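Local structure of TagI restriction endonuclease (Thermocrispum agreste, 6GHS) at residues Pro223-Arg231 against Ser244-His254; Gln157-Pro167 against Val193-Asn201. The protein is a modification-dependent restriction endonuclease that probably recognises modified cytosine in DNA through its SRA domain and cuts with its HNH nuclease domain. All coordinates share one frame; numbering follows the deposited sequence.

Contact 1 of 2, residues Pro223-Arg231 against Ser244-His254. With ZN (zinc ion), chain B.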
loop_
_atom_site.group_PDB
_atom_site.type_symbol
_atom_site.label_atom_id
_atom_site.label_comp_id
_atom_site.label_asym_id
_atom_site.label_seq_id
_atom_site.Cartn_x
_atom_site.Cartn_y
_atom_site.Cartn_z
ATOM N N PRO A 223 -6.971 14.111 10.880
ATOM C CA PRO A 223 -7.291 14.037 9.441
ATOM C C PRO A 223 -6.336 13.155 8.665
ATOM O O PRO A 223 -5.181 13.020 9.059
ATOM C CB PRO A 223 -7.120 15.485 8.951
ATOM C CG PRO A 223 -6.912 16.324 10.165
ATOM C CD PRO A 223 -6.350 15.411 11.205
ATOM N N TYR A 224 -6.815 12.603 7.553
ATOM C CA TYR A 224 -6.046 11.678 6.736
ATOM C C TYR A 224 -6.270 11.892 5.235
ATOM O O TYR A 224 -7.401 12.033 4.783
ATOM C CB TYR A 224 -6.429 10.241 7.081
ATOM C CG TYR A 224 -5.742 9.259 6.176
ATOM C CD1 TYR A 224 -4.427 8.892 6.405
ATOM C CD2 TYR A 224 -6.378 8.748 5.054
ATOM C CE1 TYR A 224 -3.769 8.013 5.567
ATOM C CE2 TYR A 224 -5.718 7.876 4.210
ATOM C CZ TYR A 224 -4.417 7.513 4.479
ATOM O OH TYR A 224 -3.757 6.660 3.654
ATOM N N SER A 225 -5.201 11.862 4.451
ATOM C CA SER A 225 -5.328 11.930 2.999
ATOM C C SER A 225 -4.131 11.271 2.334
ATOM O O SER A 225 -3.232 10.766 3.015
ATOM C CB SER A 225 -5.483 13.384 2.542
ATOM O OG SER A 225 -4.289 14.128 2.725
ATOM N N GLN A 226 -4.138 11.254 1.007
ATOM C CA GLN A 226 -3.061 10.681 0.230
ATOM C C GLN A 226 -2.533 11.710 -0.767
ATOM O O GLN A 226 -3.293 12.426 -1.408
ATOM C CB GLN A 226 -3.536 9.394 -0.472
ATOM C CG GLN A 226 -3.195 8.102 0.280
ATOM C CD GLN A 226 -4.152 6.947 -0.007
ATOM O OE1 GLN A 226 -4.593 6.258 0.914
ATOM N NE2 GLN A 226 -4.477 6.732 -1.281
ATOM N N GLY A 227 -1.213 11.787 -0.862
ATOM C CA GLY A 227 -0.539 12.571 -1.890
ATOM C C GLY A 227 -0.401 11.736 -3.146
ATOM O O GLY A 227 0.186 10.645 -3.125
ATOM N N ALA A 228 -0.938 12.256 -4.243
ATOM C CA ALA A 228 -1.028 11.527 -5.496
ATOM C C ALA A 228 -0.319 12.322 -6.583
ATOM O O ALA A 228 -0.769 13.411 -6.956
ATOM C CB ALA A 228 -2.492 11.302 -5.857
ATOM N N HIS A 229 0.789 11.776 -7.080
ATOM C CA HIS A 229 1.494 12.384 -8.191
ATOM C C HIS A 229 0.637 12.327 -9.437
ATOM O O HIS A 229 -0.078 11.364 -9.654
ATOM C CB HIS A 229 2.817 11.686 -8.463
ATOM C CG HIS A 229 3.860 11.940 -7.422
ATOM N ND1 HIS A 229 4.116 11.061 -6.391
ATOM C CD2 HIS A 229 4.730 12.965 -7.267
ATOM C CE1 HIS A 229 5.091 11.540 -5.639
ATOM N NE2 HIS A 229 5.487 12.691 -6.150
ATOM N N ILE A 230 0.736 13.363 -10.255
ATOM C CA ILE A 230 -0.112 13.525 -11.428
ATOM C C ILE A 230 0.570 12.804 -12.582
ATOM O O ILE A 230 0.001 11.879 -13.166
ATOM C CB ILE A 230 -0.368 15.017 -11.730
ATOM C CG1 ILE A 230 -0.932 15.716 -10.478
ATOM C CG2 ILE A 230 -1.331 15.180 -12.888
ATOM C CD1 ILE A 230 -1.239 17.188 -10.640
ATOM N N ARG A 231 1.793 13.217 -12.894
ATOM C CA ARG A 231 2.649 12.482 -13.827
ATOM C C ARG A 231 3.526 11.527 -13.028
ATOM O O ARG A 231 4.380 11.990 -12.272
ATOM C CB ARG A 231 3.536 13.431 -14.612
ATOM C CG ARG A 231 4.524 12.728 -15.522
ATOM C CD ARG A 231 5.403 13.729 -16.233
ATOM N NE ARG A 231 6.206 13.077 -17.256
ATOM C CZ ARG A 231 6.882 13.709 -18.209
ATOM N NH1 ARG A 231 6.879 15.041 -18.283
ATOM N NH2 ARG A 231 7.568 12.998 -19.101
ATOM N N SER A 244 3.947 20.764 -7.428
ATOM C CA SER A 244 3.210 21.047 -8.670
ATOM C C SER A 244 2.758 19.794 -9.452
ATOM O O SER A 244 1.884 19.885 -10.329
ATOM C CB SER A 244 4.047 21.965 -9.572
ATOM O OG SER A 244 5.372 21.475 -9.699
ATOM N N ASN A 245 3.349 18.641 -9.130
ATOM C CA ASN A 245 3.012 17.375 -9.759
ATOM C C ASN A 245 2.331 16.448 -8.740
ATOM O O ASN A 245 2.620 15.258 -8.680
ATOM C CB ASN A 245 4.310 16.767 -10.285
ATOM C CG ASN A 245 4.100 15.475 -11.040
ATOM O OD1 ASN A 245 3.056 15.252 -11.650
ATOM N ND2 ASN A 245 5.098 14.603 -10.988
ATOM N N MET A 246 1.420 16.996 -7.941
ATOM C CA MET A 246 0.796 16.245 -6.854
ATOM C C MET A 246 -0.561 16.815 -6.484
ATOM O O MET A 246 -0.742 18.028 -6.501
ATOM C CB MET A 246 1.688 16.265 -5.622
ATOM C CG MET A 246 1.097 15.511 -4.449
ATOM S SD MET A 246 2.300 15.186 -3.169
ATOM C CE MET A 246 3.343 13.969 -3.972
ATOM N N LEU A 247 -1.495 15.927 -6.139
ATOM C CA LEU A 247 -2.818 16.303 -5.628
ATOM C C LEU A 247 -3.069 15.639 -4.283
ATOM O O LEU A 247 -2.722 14.475 -4.097
ATOM C CB LEU A 247 -3.923 15.843 -6.577
ATOM C CG LEU A 247 -3.871 16.274 -8.040
ATOM C CD1 LEU A 247 -4.765 15.356 -8.869
ATOM C CD2 LEU A 247 -4.292 17.724 -8.184
ATOM N N CYS A 248 -3.684 16.370 -3.361
ATOM C CA CYS A 248 -4.230 15.774 -2.139
ATOM C C CYS A 248 -5.591 15.131 -2.458
ATOM O O CYS A 248 -6.509 15.811 -2.906
ATOM C CB CYS A 248 -4.388 16.851 -1.068
ATOM S SG CYS A 248 -5.143 16.305 0.473
ATOM N N LEU A 249 -5.703 13.823 -2.233
ATOM C CA LEU A 249 -6.919 13.054 -2.537
ATOM C C LEU A 249 -7.307 12.079 -1.435
ATOM O O LEU A 249 -6.444 11.584 -0.720
ATOM C CB LEU A 249 -6.712 12.213 -3.782
ATOM C CG LEU A 249 -6.304 12.899 -5.067
ATOM C CD1 LEU A 249 -6.079 11.831 -6.126
ATOM C CD2 LEU A 249 -7.374 13.872 -5.517
ATOM N N CYS A 250 -8.596 11.745 -1.358
ATOM C CA CYS A 250 -9.061 10.689 -0.467
ATOM C C CYS A 250 -8.637 9.375 -1.095
ATOM O O CYS A 250 -8.369 9.332 -2.300
ATOM C CB CYS A 250 -10.577 10.716 -0.285
ATOM S SG CYS A 250 -11.472 10.547 -1.828
ATOM N N PRO A 251 -8.556 8.301 -0.297
ATOM C CA PRO A 251 -8.140 7.002 -0.847
ATOM C C PRO A 251 -8.933 6.496 -2.043
ATOM O O PRO A 251 -8.321 5.940 -2.946
ATOM C CB PRO A 251 -8.315 6.063 0.329
ATOM C CG PRO A 251 -8.017 6.930 1.498
ATOM C CD PRO A 251 -8.536 8.295 1.175
ATOM N N ASN A 252 -10.258 6.707 -2.053
ATOM C CA ASN A 252 -11.132 6.291 -3.179
ATOM C C ASN A 252 -10.764 7.023 -4.463
ATOM O O ASN A 252 -10.570 6.388 -5.497
ATOM C CB ASN A 252 -12.636 6.507 -2.880
ATOM C CG ASN A 252 -13.201 5.513 -1.869
ATOM O OD1 ASN A 252 -12.472 4.744 -1.263
ATOM N ND2 ASN A 252 -14.511 5.546 -1.675
ATOM N N ASP A 253 -10.646 8.342 -4.396
ATOM C CA ASP A 253 -10.295 9.104 -5.592
ATOM C C ASP A 253 -8.871 8.864 -6.082
ATOM O O ASP A 253 -8.645 8.881 -7.290
ATOM C CB ASP A 253 -10.584 10.600 -5.422
ATOM C CG ASP A 253 -12.080 10.903 -5.384
ATOM O OD1 ASP A 253 -12.859 10.223 -6.071
ATOM O OD2 ASP A 253 -12.495 11.821 -4.657
ATOM N N HIS A 254 -7.930 8.594 -5.177
ATOM C CA HIS A 254 -6.568 8.182 -5.589
ATOM C C HIS A 254 -6.633 6.987 -6.567
ATOM O O HIS A 254 -6.039 7.024 -7.644
ATOM C CB HIS A 254 -5.689 7.838 -4.368
ATOM C CG HIS A 254 -4.219 7.759 -4.664
ATOM N ND1 HIS A 254 -3.270 7.698 -3.670
ATOM C CD2 HIS A 254 -3.534 7.732 -5.835
ATOM C CE1 HIS A 254 -2.066 7.637 -4.212
ATOM N NE2 HIS A 254 -2.198 7.653 -5.525
HETATM ZN ZN ZN B . -12.296 12.359 -2.871
HETATM O O HOH W 1 -5.894 3.924 -2.516
HETATM O O HOH W 2 -1.002 9.347 -8.092
#
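Ala-228 CB packs against Leu-249 CD1 at 3.6 Å and also lies over one face of the His-254 ring, toward the rim, in a CH-pi contact. Next to them Ile-230 CD1 meets Leu-247 CG at 3.8 Å, the two side chains crossing at about a right angle, and Phe-257 of helix 251-258 touches Ile-230, Leu-247 and Leu-249. On the other face of the sheet, Met-246 runs out extended and then bends at chi3 (-70°), which lays CE over the His-229 ring, 3.5 Å from its centroid. Gln-226 with Leu-249 and Ala-228 with Leu-247 are antiparallel hydrogen-bonded pairs, each bonded in both directions. Hairpin followed by helix is the ββα-Me core of an HNH nuclease, in which His-229, Asn-245 and His-254 probably supply the name-giving H, N and H; a sodium ion lies about 3 Å from the His-254 side chain. Cys-250, the N-cap of the helix, and Asp-253 bind the zinc ion, completed by Cys-210 and Cys-213. Outward, Gln-226 NE2 donates to His-254 ND1 (2.8 Å), its amide turned 55° from the ring, while Tyr-224 OH donates to an in-plane lone pair of Gln-226 OE1 (2.9 Å). A leucine in place of Gln-226 would probably leave His-254 ND1 without this donor and Tyr-224 OH without its acceptor. At the far end Asn-245 grips the backbone of Arg-231: OD1 accepts from Arg-231 N (2.7 Å) and ND2 donates to Arg-231 O (3.0 Å), both in plane. ND2 also reaches Pro-240 O, and His-229 NE2 bonds Asp-241.

Contact 2 of 2, residues Gln157-Pro167 against Val193-Asn201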
loop_
_atom_site.group_PDB
_atom_site.type_symbol
_atom_site.label_atom_id
_atom_site.label_comp_id
_atom_site.label_asym_id
_atom_site.label_seq_id
_atom_site.Cartn_x
_atom_site.Cartn_y
_atom_site.Cartn_z
ATOM N N GLN A 157 13.913 0.952 0.825
ATOM C CA GLN A 157 13.098 2.165 1.037
ATOM C C GLN A 157 12.084 2.467 -0.076
ATOM O O GLN A 157 11.021 3.040 0.190
ATOM C CB GLN A 157 14.001 3.375 1.265
ATOM C CG GLN A 157 14.862 3.219 2.505
ATOM C CD GLN A 157 15.616 4.472 2.870
ATOM O OE1 GLN A 157 15.293 5.573 2.416
ATOM N NE2 GLN A 157 16.631 4.313 3.706
ATOM N N VAL A 158 12.409 2.088 -1.311
ATOM C CA VAL A 158 11.482 2.233 -2.449
ATOM C C VAL A 158 10.374 1.154 -2.394
ATOM O O VAL A 158 9.246 1.395 -2.827
ATOM C CB VAL A 158 12.236 2.206 -3.816
ATOM C CG1 VAL A 158 11.266 2.401 -4.984
ATOM C CG2 VAL A 158 13.340 3.268 -3.855
ATOM N N ALA A 159 10.699 -0.021 -1.852
ATOM C CA ALA A 159 9.745 -1.129 -1.720
ATOM C C ALA A 159 8.592 -0.838 -0.743
ATOM O O ALA A 159 7.429 -1.017 -1.106
ATOM C CB ALA A 159 10.474 -2.407 -1.307
ATOM N N ALA A 160 8.918 -0.391 0.477
ATOM C CA ALA A 160 7.919 -0.199 1.563
ATOM C C ALA A 160 7.099 1.101 1.481
ATOM O O ALA A 160 6.162 1.275 2.266
ATOM C CB ALA A 160 8.579 -0.315 2.934
ATOM N N GLY A 161 7.456 2.000 0.555
ATOM C CA GLY A 161 6.641 3.180 0.231
ATOM C C GLY A 161 6.871 4.402 1.105
ATOM O O GLY A 161 6.050 5.325 1.120
ATOM N N VAL A 162 7.999 4.423 1.812
ATOM C CA VAL A 162 8.280 5.483 2.786
ATOM C C VAL A 162 8.740 6.797 2.155
ATOM O O VAL A 162 9.210 6.835 1.014
ATOM C CB VAL A 162 9.286 5.034 3.887
ATOM C CG1 VAL A 162 8.704 3.877 4.693
ATOM C CG2 VAL A 162 10.667 4.686 3.322
ATOM N N VAL A 163 8.599 7.860 2.939
ATOM C CA VAL A 163 8.995 9.207 2.554
ATOM C C VAL A 163 9.995 9.731 3.594
ATOM O O VAL A 163 9.770 9.590 4.796
ATOM C CB VAL A 163 7.773 10.149 2.391
ATOM C CG1 VAL A 163 6.919 9.709 1.219
ATOM C CG2 VAL A 163 6.898 10.207 3.634
ATOM N N VAL A 164 11.105 10.311 3.129
ATOM C CA VAL A 164 12.188 10.786 4.010
ATOM C C VAL A 164 12.503 12.260 3.745
ATOM O O VAL A 164 12.197 12.779 2.665
ATOM C CB VAL A 164 13.468 9.924 3.865
ATOM C CG1 VAL A 164 13.144 8.443 4.044
ATOM C CG2 VAL A 164 14.171 10.172 2.528
ATOM N N ASP A 165 13.125 12.917 4.729
ATOM C CA ASP A 165 13.369 14.368 4.675
ATOM C C ASP A 165 14.477 14.763 3.698
ATOM O O ASP A 165 14.269 15.661 2.875
ATOM C CB ASP A 165 13.650 14.957 6.071
ATOM C CG ASP A 165 12.476 15.760 6.619
ATOM O OD1 ASP A 165 11.789 16.464 5.840
ATOM O OD2 ASP A 165 12.252 15.709 7.843
ATOM N N ASN A 166 15.638 14.108 3.790
ATOM C CA ASN A 166 16.753 14.347 2.851
ATOM C C ASN A 166 17.049 13.076 2.011
ATOM O O ASN A 166 17.633 12.110 2.535
ATOM C CB ASN A 166 18.010 14.848 3.602
ATOM C CG ASN A 166 18.798 15.895 2.811
ATOM O OD1 ASN A 166 18.975 15.785 1.596
ATOM N ND2 ASN A 166 19.276 16.916 3.507
ATOM N N PRO A 167 16.604 13.058 0.723
ATOM C CA PRO A 167 17.028 12.041 -0.243
ATOM C C PRO A 167 18.115 12.575 -1.184
ATOM O O PRO A 167 18.659 11.824 -1.993
ATOM C CB PRO A 167 15.730 11.734 -1.011
ATOM C CG PRO A 167 14.839 12.928 -0.813
ATOM C CD PRO A 167 15.499 13.863 0.163
ATOM N N VAL A 193 13.873 7.425 -3.766
ATOM C CA VAL A 193 13.081 7.762 -2.578
ATOM C C VAL A 193 12.326 9.081 -2.792
ATOM O O VAL A 193 12.722 9.916 -3.613
ATOM C CB VAL A 193 13.949 7.852 -1.285
ATOM C CG1 VAL A 193 13.091 7.649 -0.030
ATOM C CG2 VAL A 193 15.097 6.842 -1.319
ATOM N N ARG A 194 11.241 9.253 -2.039
ATOM C CA ARG A 194 10.323 10.372 -2.208
ATOM C C ARG A 194 10.419 11.375 -1.062
ATOM O O ARG A 194 10.590 10.991 0.096
ATOM C CB ARG A 194 8.908 9.834 -2.263
ATOM C CG ARG A 194 8.684 8.736 -3.300
ATOM C CD ARG A 194 7.331 8.071 -3.121
ATOM N NE ARG A 194 6.303 9.071 -2.854
ATOM C CZ ARG A 194 5.045 8.803 -2.536
ATOM N NH1 ARG A 194 4.617 7.543 -2.473
ATOM N NH2 ARG A 194 4.203 9.814 -2.298
ATOM N N SER A 195 10.281 12.657 -1.390
ATOM C CA SER A 195 10.462 13.730 -0.417
ATOM C C SER A 195 9.243 13.842 0.477
ATOM O O SER A 195 8.130 14.000 -0.009
ATOM C CB SER A 195 10.714 15.070 -1.111
ATOM O OG SER A 195 11.131 16.056 -0.183
ATOM N N ALA A 196 9.477 13.750 1.780
ATOM C CA ALA A 196 8.444 13.942 2.793
ATOM C C ALA A 196 7.876 15.360 2.776
ATOM O O ALA A 196 6.663 15.555 2.943
ATOM C CB ALA A 196 9.011 13.633 4.170
ATOM N N GLN A 197 8.766 16.336 2.593
ATOM C CA GLN A 197 8.405 17.763 2.567
ATOM C C GLN A 197 7.317 18.100 1.542
ATOM O O GLN A 197 6.432 18.928 1.805
ATOM C CB GLN A 197 9.660 18.643 2.316
ATOM C CG GLN A 197 10.320 19.188 3.580
ATOM C CD GLN A 197 9.540 20.352 4.182
ATOM O OE1 GLN A 197 8.844 20.194 5.189
ATOM N NE2 GLN A 197 9.630 21.522 3.546
ATOM N N VAL A 198 7.397 17.442 0.386
ATOM C CA VAL A 198 6.509 17.712 -0.749
ATOM C C VAL A 198 5.067 17.359 -0.367
ATOM O O VAL A 198 4.151 18.184 -0.517
ATOM C CB VAL A 198 6.977 16.938 -2.013
ATOM C CG1 VAL A 198 5.979 17.056 -3.156
ATOM C CG2 VAL A 198 8.329 17.450 -2.479
ATOM N N VAL A 199 4.914 16.144 0.162
ATOM C CA VAL A 199 3.634 15.597 0.610
ATOM C C VAL A 199 3.059 16.496 1.696
ATOM O O VAL A 199 1.911 16.948 1.605
ATOM C CB VAL A 199 3.795 14.161 1.185
ATOM C CG1 VAL A 199 2.444 13.504 1.414
ATOM C CG2 VAL A 199 4.632 13.280 0.266
ATOM N N LYS A 200 3.888 16.760 2.707
ATOM C CA LYS A 200 3.510 17.559 3.869
ATOM C C LYS A 200 3.000 18.957 3.497
ATOM O O LYS A 200 2.066 19.448 4.120
ATOM C CB LYS A 200 4.690 17.673 4.838
ATOM C CG LYS A 200 4.279 18.040 6.256
ATOM C CD LYS A 200 5.439 18.583 7.083
ATOM C CE LYS A 200 4.959 19.040 8.461
ATOM N NZ LYS A 200 6.076 19.429 9.373
ATOM N N ASN A 201 3.611 19.587 2.493
ATOM C CA ASN A 201 3.155 20.901 1.998
ATOM C C ASN A 201 1.759 20.829 1.398
ATOM O O ASN A 201 0.874 21.624 1.725
ATOM C CB ASN A 201 4.101 21.455 0.911
ATOM C CG ASN A 201 5.369 22.076 1.472
ATOM O OD1 ASN A 201 5.386 22.609 2.581
ATOM N ND2 ASN A 201 6.441 22.025 0.685
#
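Val-164 carries both backbone hydrogen bonds of this contact. Its N donates to Arg-194 O over 3.2 Å, and its O accepts from Ala-196 N at 3.0 Å; the second bond is nearly straight at the hydrogen (170°), although the donor stands above the carbonyl plane. One residue thus clips onto Arg-194 and Ala-196, the neighbours of Ser-195, just where strand gives way to helix.

Apolar contacts lie to both sides of this clip. Val-163 places CG1 beside its backbone N, anti to the carbonyl carbon (chi1 -66°), and that branch faces Arg-194, coming 4.0 Å from Arg-194 CB and lying over one face of the guanidinium, off toward its rim. The other branch turns to the helix, with Val-163 CG2 at 4.1 Å from Ala-196 CB. Val-199, one helical turn on, adds a looser touch to CG1. Val-193 instead sets CG1 against Val-164 CG2 at 3.8 Å, the side chains crossing at about a right angle, and Pro-167 approaches Val-193 CB with its own CB.

The polar side chains of Gln-157 and Asp-165 meet the other segment through van der Waals contacts. Gln-157 OE1 rests against both methyls of Val-193, and Asp-165 OD1 lies 3.8 Å from Gln-197 CG. Outside the two segments, Val-163 is bonded through its backbone to Gly-101, while Ser-195 N donates to Asp-241 OD2.

The arrangement is a short, weakly bonded parallel pairing, held by the two bonds of Val-164, that fastens 157-167 to the N-cap, Ser-195, of helix 196-206, which packs on Met-246 of the ββα-Me core.

Contact 1 is mostly buried core of the nuclease, whereas contact 2 is only partly buried and several of its touching residues are exposed. Their sheets differ too: an antiparallel hairpin with a zinc site and hydrogen bonds from side-chain amides in 223-231/244-254, against a minimal parallel pair in 157-167/193-201, where side chains meet chiefly through methyl groups. Helix 196-206 joins them. It starts in contact 2, and its Val-198 and Val-199 pack on Met-246 SD of contact 1, while Arg-194 NH2 comes within 3.9 Å of His-229 CE1. Asp-241 is a shared outside partner, bonded to His-229 and to Ser-195 N. The centres lie about 14 Å apart.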